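Exo-arabinanase (PDB 3A72) probably hydrolyses alpha-1,5-linked arabinan from the chain end, and binds arabinose units in a pocket of a six-bladed beta-propeller. Local coordinates at residues V20-N28 and N332-R343; E305-G313 and N342-D350. All coordinates share one frame; numbering follows the deposited sequence.

Contact 1. Residues V20-N28 and N332-R343; sequences VPRTLYPRN and NSAGVLLGENNR
At the wall of the glycan pocket, Leu24 and Leu337 bring their branch ends together, CD2 to CD2 at 3.8 Å, and both touch a bound alpha-L-arabinofuranose, as does the neighbouring Tyr25. Behind this apolar pair a single amide organises the loop. Asn342 ND2 spends its two N-H groups in different directions: one goes to Thr23 O at 2.9 Å, nearly straight (N-H...O 161°), the other to Val336 O within its own loop. That second carbonyl also receives Gly339 N, which closes the type II turn Val336-Gly339, and the two donors arrive from opposite faces of the carbonyl plane. Asn342 OD1 in turn accepts Val336 N from above its carbonyl plane, which helps fix the rotation of the amide. In the beta-propeller this is the seam where the first strand of the first blade, 23-30, lies against the end of strand 328-333 of the last blade and the loop that follows it. Thr23 OG1, held between its backbone N and carbonyl carbon (chi1 62°), donates to Ala334 O at 2.9 Å. Further along, Pro26 CD rests on Ala334 CB at 3.7 Å. Toward the other end Val20 crosses Glu340 at about a right angle, CG2 lying 3.4 Å from Glu340 OE1. One water bridges the two segments, donating to Pro21 O and Gly339 O and accepting from Arg22 NH1 and Asn342 N. Arg22 NH1 also bonds weakly to Glu340 O at the guanidinium edge, while NH2 is held by Ser16 O.

Contact 2. Residues E305-G313 and N342-D350; sequences EIPCPEEHG and NRVSVSVMD
Ser345 OG donates to the syn lone pair of Glu310 OE2 at 2.6 Å, and accepts a water's hydrogen besides. The glutamate belongs to the connection between two propeller blades: it leaves the outermost strand of one, 304-306, and runs nearly antiparallel to strand 344-350 of the next, passing over its side chains instead of pairing with its backbone. Two strand residues further on, Ser347 OG donates to Glu310 OE1 at 2.8 Å, this time on the anti lone pair, so the buried carboxylate is held through both oxygens by serines on one side of the strand. A chain bent at chi2 (68°) turns the carboxylate along the strand to meet them. Ser347 OG also accepts from Asn8 N, which links the pair to strand 6-10. At the solvent-facing end, Glu311 OE1 lies near the guanidinium plane of Arg343 at its edge, but 4.3 Å from NH1, too far for a salt bridge; a water bridges these two atoms, while Arg343 NH2 binds Asn8. Beyond Ser347 the contact becomes apolar. Pro309 packs across Met349, whose SD lies 4.0 Å from Cys308 SG and whose bent terminus sets CE 3.8 Å from Pro309 CD.

From the N terminus the chain first lays strand 6-10 on the edge of the last blade, then enters the first blade through 20-28. It builds the intervening blades before reaching 305-313 and, later, 332-343, where contact 1 closes a loop of some 300 residues and joins the first blade to the last. Contact 2 begins within that long loop and ends at 342-350, which starts in the closing segment and runs past it, so the two cross; its own loop, of 28 residues, ties the connection from the preceding blade to the last one. The contacts share Asn342 and Arg343, and they meet in one sheet, where a probable hydrogen bond from Ser345 N to Ser333 O links neighbouring strands.

Contact 1. Residues V20-N28 and N332-R343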
loop_
_atom_site.group_PDB
_atom_site.type_symbol
_atom_site.label_atom_id
_atom_site.label_comp_id
_atom_site.label_asym_id
_atom_site.label_seq_id
_atom_site.Cartn_x
_atom_site.Cartn_y
_atom_site.Cartn_z
ATOM N N VAL A 20 14.077 1.208 16.499
ATOM C CA VAL A 20 14.136 0.219 15.405
ATOM C C VAL A 20 12.745 -0.346 15.170
ATOM O O VAL A 20 12.090 -0.743 16.148
ATOM C CB VAL A 20 15.143 -0.870 15.798
ATOM C CG1 VAL A 20 15.039 -2.111 14.912
ATOM C CG2 VAL A 20 16.562 -0.340 15.670
ATOM N N PRO A 21 12.239 -0.359 13.944
ATOM C CA PRO A 21 12.949 -0.166 12.685
ATOM C C PRO A 21 13.158 1.271 12.245
ATOM O O PRO A 21 13.795 1.485 11.210
ATOM C CB PRO A 21 12.012 -0.878 11.698
ATOM C CG PRO A 21 10.639 -0.613 12.232
ATOM C CD PRO A 21 10.835 -0.809 13.727
ATOM N N ARG A 22 12.675 2.247 12.981
ATOM C CA ARG A 22 12.839 3.685 12.765
ATOM C C ARG A 22 11.915 4.239 11.675
ATOM O O ARG A 22 11.180 5.201 11.904
ATOM C CB ARG A 22 14.283 4.104 12.561
ATOM C CG ARG A 22 15.218 3.686 13.699
ATOM C CD ARG A 22 16.549 4.405 13.627
ATOM N NE ARG A 22 17.412 4.114 14.749
ATOM C CZ ARG A 22 18.292 3.124 14.802
ATOM N NH1 ARG A 22 18.428 2.248 13.783
ATOM N NH2 ARG A 22 19.045 3.017 15.899
ATOM N N THR A 23 11.990 3.613 10.493
ATOM C CA THR A 23 11.053 3.879 9.411
ATOM C C THR A 23 10.623 2.532 8.866
ATOM O O THR A 23 11.352 1.544 8.954
ATOM C CB THR A 23 11.687 4.724 8.282
ATOM O OG1 THR A 23 12.800 4.052 7.663
ATOM C CG2 THR A 23 12.237 6.024 8.801
ATOM N N LEU A 24 9.445 2.495 8.265
ATOM C CA LEU A 24 8.921 1.300 7.623
ATOM C C LEU A 24 7.692 1.669 6.810
ATOM O O LEU A 24 7.049 2.687 7.136
ATOM C CB LEU A 24 8.469 0.259 8.695
ATOM C CG LEU A 24 8.397 -1.199 8.205
ATOM C CD1 LEU A 24 9.776 -1.798 8.008
ATOM C CD2 LEU A 24 7.585 -2.035 9.205
ATOM N N TYR A 25 7.322 0.885 5.817
ATOM C CA TYR A 25 6.014 0.938 5.198
ATOM C C TYR A 25 5.849 2.212 4.360
ATOM O O TYR A 25 5.097 3.133 4.707
ATOM C CB TYR A 25 4.897 0.779 6.229
ATOM C CG TYR A 25 3.602 0.228 5.669
ATOM C CD1 TYR A 25 3.236 -1.097 5.934
ATOM C CD2 TYR A 25 2.760 0.990 4.849
ATOM C CE1 TYR A 25 2.055 -1.650 5.421
ATOM C CE2 TYR A 25 1.569 0.437 4.343
ATOM C CZ TYR A 25 1.242 -0.854 4.631
ATOM O OH TYR A 25 0.063 -1.429 4.173
ATOM N N PRO A 26 6.576 2.307 3.239
ATOM C CA PRO A 26 6.511 3.514 2.415
ATOM C C PRO A 26 5.206 3.586 1.680
ATOM O O PRO A 26 4.764 2.583 1.094
ATOM C CB PRO A 26 7.647 3.300 1.412
ATOM C CG PRO A 26 7.679 1.797 1.239
ATOM C CD PRO A 26 7.410 1.253 2.622
ATOM N N ARG A 27 4.616 4.758 1.585
ATOM C CA ARG A 27 3.488 5.020 0.673
ATOM C C ARG A 27 3.715 6.406 0.077
ATOM O O ARG A 27 4.343 7.273 0.656
ATOM C CB ARG A 27 2.130 4.880 1.356
ATOM C CG ARG A 27 1.787 3.431 1.727
ATOM C CD ARG A 27 1.481 2.614 0.496
ATOM N NE ARG A 27 1.048 1.243 0.771
ATOM C CZ ARG A 27 1.868 0.176 0.801
ATOM N NH1 ARG A 27 3.166 0.283 0.654
ATOM N NH2 ARG A 27 1.316 -1.019 0.976
ATOM N N ASN A 28 3.098 6.634 -1.102
ATOM C CA ASN A 28 3.275 7.889 -1.789
ATOM C C ASN A 28 2.024 8.203 -2.612
ATOM O O ASN A 28 1.132 7.364 -2.795
ATOM C CB ASN A 28 4.573 7.871 -2.600
ATOM C CG ASN A 28 4.573 6.727 -3.550
ATOM O OD1 ASN A 28 3.721 6.567 -4.424
ATOM N ND2 ASN A 28 5.491 5.827 -3.471
ATOM N N ASN A 332 9.968 3.084 -4.176
ATOM C CA ASN A 332 10.171 3.801 -2.901
ATOM C C ASN A 332 10.221 2.815 -1.769
ATOM O O ASN A 332 9.211 2.112 -1.520
ATOM C CB ASN A 332 9.009 4.769 -2.761
ATOM C CG ASN A 332 8.809 5.500 -1.477
ATOM O OD1 ASN A 332 9.745 5.727 -0.612
ATOM N ND2 ASN A 332 7.651 5.894 -1.213
ATOM N N SER A 333 11.341 2.718 -1.079
ATOM C CA SER A 333 11.493 1.861 0.086
ATOM C C SER A 333 11.575 2.690 1.369
ATOM O O SER A 333 12.093 3.818 1.376
ATOM C CB SER A 333 12.792 1.009 -0.036
ATOM O OG SER A 333 12.883 0.130 1.084
ATOM N N ALA A 334 11.148 2.082 2.485
ATOM C CA ALA A 334 11.367 2.630 3.817
ATOM C C ALA A 334 12.100 1.662 4.706
ATOM O O ALA A 334 12.148 1.858 5.938
ATOM C CB ALA A 334 10.068 3.115 4.472
ATOM N N GLY A 335 12.703 0.611 4.143
ATOM C CA GLY A 335 13.490 -0.322 4.915
ATOM C C GLY A 335 12.872 -1.661 5.069
ATOM O O GLY A 335 11.889 -2.008 4.405
ATOM N N VAL A 336 13.474 -2.485 5.936
ATOM C CA VAL A 336 13.062 -3.878 6.163
ATOM C C VAL A 336 12.505 -4.005 7.567
ATOM O O VAL A 336 12.780 -3.200 8.475
ATOM C CB VAL A 336 14.233 -4.852 5.941
ATOM C CG1 VAL A 336 14.720 -4.754 4.501
ATOM C CG2 VAL A 336 15.378 -4.604 6.920
ATOM N N LEU A 337 11.699 -5.047 7.806
ATOM C CA LEU A 337 11.193 -5.347 9.139
ATOM C C LEU A 337 12.354 -5.451 10.121
ATOM O O LEU A 337 13.365 -6.118 9.852
ATOM C CB LEU A 337 10.447 -6.702 9.104
ATOM C CG LEU A 337 9.042 -6.620 8.421
ATOM C CD1 LEU A 337 8.531 -8.027 8.119
ATOM C CD2 LEU A 337 8.017 -5.859 9.260
ATOM N N LEU A 338 12.232 -4.786 11.264
ATOM C CA LEU A 338 13.200 -4.792 12.317
ATOM C C LEU A 338 14.573 -4.341 11.844
ATOM O O LEU A 338 15.605 -4.654 12.468
ATOM C CB LEU A 338 13.287 -6.181 12.978
ATOM C CG LEU A 338 11.947 -6.622 13.568
ATOM C CD1 LEU A 338 12.054 -7.987 14.196
ATOM C CD2 LEU A 338 11.422 -5.639 14.625
ATOM N N GLY A 339 14.636 -3.512 10.808
ATOM C CA GLY A 339 15.905 -3.126 10.278
ATOM C C GLY A 339 16.696 -2.231 11.200
ATOM O O GLY A 339 16.145 -1.341 11.780
ATOM N N GLU A 340 17.996 -2.468 11.269
ATOM C CA GLU A 340 18.895 -1.659 12.110
ATOM C C GLU A 340 19.420 -0.422 11.409
ATOM O O GLU A 340 19.929 0.453 12.135
ATOM C CB GLU A 340 20.070 -2.550 12.573
ATOM C CG GLU A 340 19.609 -3.620 13.555
ATOM C CD GLU A 340 19.126 -3.185 14.906
ATOM O OE1 GLU A 340 19.510 -2.019 15.240
ATOM O OE2 GLU A 340 18.400 -3.972 15.607
ATOM N N ASN A 341 19.219 -0.314 10.084
ATOM C CA ASN A 341 19.731 0.827 9.326
ATOM C C ASN A 341 18.732 1.279 8.282
ATOM O O ASN A 341 19.117 1.578 7.150
ATOM C CB ASN A 341 21.087 0.495 8.649
ATOM C CG ASN A 341 22.174 0.207 9.644
ATOM O OD1 ASN A 341 22.554 1.158 10.327
ATOM N ND2 ASN A 341 22.611 -1.026 9.672
ATOM N N ASN A 342 17.443 1.322 8.650
ATOM C CA ASN A 342 16.440 1.712 7.667
ATOM C C ASN A 342 16.516 3.217 7.357
ATOM O O ASN A 342 16.844 4.023 8.223
ATOM C CB ASN A 342 15.035 1.382 8.170
ATOM C CG ASN A 342 14.686 -0.071 8.092
ATOM O OD1 ASN A 342 15.460 -0.946 7.676
ATOM N ND2 ASN A 342 13.437 -0.371 8.479
ATOM N N ARG A 343 16.134 3.541 6.128
ATOM C CA ARG A 343 15.928 4.905 5.671
ATOM C C ARG A 343 14.858 4.883 4.612
ATOM O O ARG A 343 14.532 3.821 4.072
ATOM C CB ARG A 343 17.244 5.548 5.156
ATOM C CG ARG A 343 17.893 4.713 4.070
ATOM C CD ARG A 343 19.229 5.352 3.679
ATOM N NE ARG A 343 19.258 6.210 2.562
ATOM C CZ ARG A 343 19.158 5.802 1.295
ATOM N NH1 ARG A 343 18.972 4.485 1.142
ATOM N NH2 ARG A 343 19.216 6.440 0.174
HETATM O O HOH W 1 16.586 1.327 11.561
HETATM O O HOH W 2 20.497 0.341 15.438
HETATM O O HOH W 3 9.342 -0.780 4.642
#

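Contact 2. Residues E305-G313 and N342-D350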
loop_
_atom_site.group_PDB
_atom_site.type_symbol
_atom_site.label_atom_id
_atom_site.label_comp_id
_atom_site.label_asym_id
_atom_site.label_seq_id
_atom_site.Cartn_x
_atom_site.Cartn_y
_atom_site.Cartn_z
ATOM N N GLU A 305 11.069 -11.061 -14.851
ATOM C CA GLU A 305 11.873 -10.422 -13.804
ATOM C C GLU A 305 12.865 -9.473 -14.466
ATOM O O GLU A 305 13.604 -9.874 -15.379
ATOM C CB GLU A 305 12.600 -11.489 -13.020
ATOM C CG GLU A 305 13.285 -10.968 -11.775
ATOM C CD GLU A 305 13.760 -12.033 -10.792
ATOM O OE1 GLU A 305 13.893 -13.196 -11.252
ATOM O OE2 GLU A 305 14.016 -11.720 -9.634
ATOM N N ILE A 306 12.905 -8.228 -13.980
ATOM C CA ILE A 306 13.818 -7.222 -14.510
ATOM C C ILE A 306 14.614 -6.618 -13.392
ATOM O O ILE A 306 14.166 -6.577 -12.213
ATOM C CB ILE A 306 13.062 -6.101 -15.288
ATOM C CG1 ILE A 306 12.192 -5.218 -14.421
ATOM C CG2 ILE A 306 12.299 -6.680 -16.466
ATOM C CD1 ILE A 306 11.651 -3.987 -15.101
ATOM N N PRO A 307 15.800 -6.068 -13.670
ATOM C CA PRO A 307 16.576 -5.409 -12.638
ATOM C C PRO A 307 15.896 -4.166 -12.119
ATOM O O PRO A 307 15.051 -3.543 -12.765
ATOM C CB PRO A 307 17.900 -5.033 -13.349
ATOM C CG PRO A 307 17.953 -5.892 -14.558
ATOM C CD PRO A 307 16.544 -6.139 -14.971
ATOM N N CYS A 308 16.308 -3.742 -10.935
ATOM C CA CYS A 308 15.815 -2.506 -10.328
ATOM C C CYS A 308 16.933 -1.920 -9.473
ATOM O O CYS A 308 17.551 -2.623 -8.710
ATOM C CB CYS A 308 14.584 -2.833 -9.508
ATOM S SG CYS A 308 13.898 -1.416 -8.590
ATOM N N PRO A 309 17.180 -0.593 -9.585
ATOM C CA PRO A 309 18.274 0.007 -8.814
ATOM C C PRO A 309 17.925 0.342 -7.386
ATOM O O PRO A 309 18.832 0.714 -6.615
ATOM C CB PRO A 309 18.548 1.306 -9.553
ATOM C CG PRO A 309 17.238 1.671 -10.159
ATOM C CD PRO A 309 16.581 0.363 -10.555
ATOM N N GLU A 310 16.662 0.249 -6.962
ATOM C CA GLU A 310 16.241 0.491 -5.594
ATOM C C GLU A 310 16.363 -0.784 -4.772
ATOM O O GLU A 310 16.019 -1.857 -5.249
ATOM C CB GLU A 310 14.815 0.968 -5.580
ATOM C CG GLU A 310 14.261 1.299 -4.219
ATOM C CD GLU A 310 14.868 2.509 -3.573
ATOM O OE1 GLU A 310 15.519 3.358 -4.168
ATOM O OE2 GLU A 310 14.605 2.567 -2.311
ATOM N N GLU A 311 16.847 -0.644 -3.555
ATOM C CA GLU A 311 16.954 -1.799 -2.665
ATOM C C GLU A 311 15.613 -2.444 -2.424
ATOM O O GLU A 311 14.553 -1.824 -2.536
ATOM C CB GLU A 311 17.548 -1.335 -1.340
ATOM C CG GLU A 311 16.672 -0.392 -0.540
ATOM C CD GLU A 311 17.328 0.113 0.760
ATOM O OE1 GLU A 311 18.591 0.176 0.838
ATOM O OE2 GLU A 311 16.580 0.472 1.691
ATOM N N HIS A 312 15.664 -3.729 -2.064
ATOM C CA HIS A 312 14.474 -4.400 -1.598
ATOM C C HIS A 312 14.021 -3.808 -0.261
ATOM O O HIS A 312 14.818 -3.316 0.519
ATOM C CB HIS A 312 14.677 -5.907 -1.457
ATOM C CG HIS A 312 15.255 -6.348 -0.198
ATOM N ND1 HIS A 312 16.536 -6.266 0.137
ATOM C CD2 HIS A 312 14.599 -6.859 0.894
ATOM C CE1 HIS A 312 16.729 -6.740 1.374
ATOM N NE2 HIS A 312 15.555 -7.118 1.840
ATOM N N GLY A 313 12.713 -3.885 0.002
ATOM C CA GLY A 313 12.220 -3.488 1.295
ATOM C C GLY A 313 10.788 -3.945 1.473
ATOM O O GLY A 313 10.081 -4.289 0.543
ATOM N N ASN A 342 17.443 1.322 8.650
ATOM C CA ASN A 342 16.440 1.712 7.667
ATOM C C ASN A 342 16.516 3.217 7.357
ATOM O O ASN A 342 16.844 4.023 8.223
ATOM C CB ASN A 342 15.035 1.382 8.170
ATOM C CG ASN A 342 14.686 -0.071 8.092
ATOM O OD1 ASN A 342 15.460 -0.946 7.676
ATOM N ND2 ASN A 342 13.437 -0.371 8.479
ATOM N N ARG A 343 16.134 3.541 6.128
ATOM C CA ARG A 343 15.928 4.905 5.671
ATOM C C ARG A 343 14.858 4.883 4.612
ATOM O O ARG A 343 14.532 3.821 4.072
ATOM C CB ARG A 343 17.244 5.548 5.156
ATOM C CG ARG A 343 17.893 4.713 4.070
ATOM C CD ARG A 343 19.229 5.352 3.679
ATOM N NE ARG A 343 19.258 6.210 2.562
ATOM C CZ ARG A 343 19.158 5.802 1.295
ATOM N NH1 ARG A 343 18.972 4.485 1.142
ATOM N NH2 ARG A 343 19.216 6.440 0.174
ATOM N N VAL A 344 14.335 6.058 4.292
ATOM C CA VAL A 344 13.339 6.203 3.246
ATOM C C VAL A 344 14.042 6.733 2.017
ATOM O O VAL A 344 14.666 7.793 2.067
ATOM C CB VAL A 344 12.192 7.140 3.677
ATOM C CG1 VAL A 344 11.123 7.112 2.598
ATOM C CG2 VAL A 344 11.641 6.738 5.029
ATOM N N SER A 345 13.951 5.986 0.911
ATOM C CA SER A 345 14.639 6.324 -0.331
ATOM C C SER A 345 13.708 6.097 -1.516
ATOM O O SER A 345 12.691 5.405 -1.441
ATOM C CB SER A 345 15.929 5.550 -0.473
ATOM O OG SER A 345 15.719 4.184 -0.642
ATOM N N VAL A 346 14.135 6.641 -2.661
ATOM C CA VAL A 346 13.382 6.492 -3.874
ATOM C C VAL A 346 14.313 6.471 -5.087
ATOM O O VAL A 346 15.314 7.183 -5.142
ATOM C CB VAL A 346 12.344 7.640 -3.995
ATOM C CG1 VAL A 346 13.004 9.001 -4.095
ATOM C CG2 VAL A 346 11.379 7.427 -5.140
ATOM N N SER A 347 13.925 5.614 -6.047
ATOM C CA SER A 347 14.522 5.613 -7.382
ATOM C C SER A 347 13.415 5.889 -8.403
ATOM O O SER A 347 12.251 5.618 -8.143
ATOM C CB SER A 347 15.201 4.293 -7.670
ATOM O OG SER A 347 16.238 4.000 -6.746
ATOM N N VAL A 348 13.833 6.412 -9.561
ATOM C CA VAL A 348 12.935 6.626 -10.687
ATOM C C VAL A 348 13.547 5.927 -11.871
ATOM O O VAL A 348 14.723 6.137 -12.187
ATOM C CB VAL A 348 12.716 8.129 -10.959
ATOM C CG1 VAL A 348 11.804 8.318 -12.173
ATOM C CG2 VAL A 348 12.096 8.808 -9.753
ATOM N N MET A 349 12.767 5.088 -12.538
ATOM C CA MET A 349 13.171 4.357 -13.698
ATOM C C MET A 349 12.460 4.850 -14.922
ATOM O O MET A 349 11.289 5.195 -14.902
ATOM C CB MET A 349 12.845 2.829 -13.494
ATOM C CG MET A 349 13.462 2.248 -12.234
ATOM S SD MET A 349 12.968 0.555 -11.938
ATOM C CE MET A 349 13.890 -0.312 -13.198
ATOM N N ASP A 350 13.195 4.857 -16.063
ATOM C CA ASP A 350 12.667 5.286 -17.362
ATOM C C ASP A 350 12.101 4.086 -18.069
ATOM O O ASP A 350 12.856 3.265 -18.610
ATOM C CB ASP A 350 13.756 5.964 -18.178
ATOM C CG ASP A 350 13.249 6.491 -19.502
ATOM O OD1 ASP A 350 12.069 6.284 -19.846
ATOM O OD2 ASP A 350 14.057 7.212 -20.197
HETATM O O HOH W 4 15.367 2.870 1.639
HETATM O O HOH W 5 16.894 1.027 4.363
HETATM O O HOH W 6 19.500 2.241 2.437
#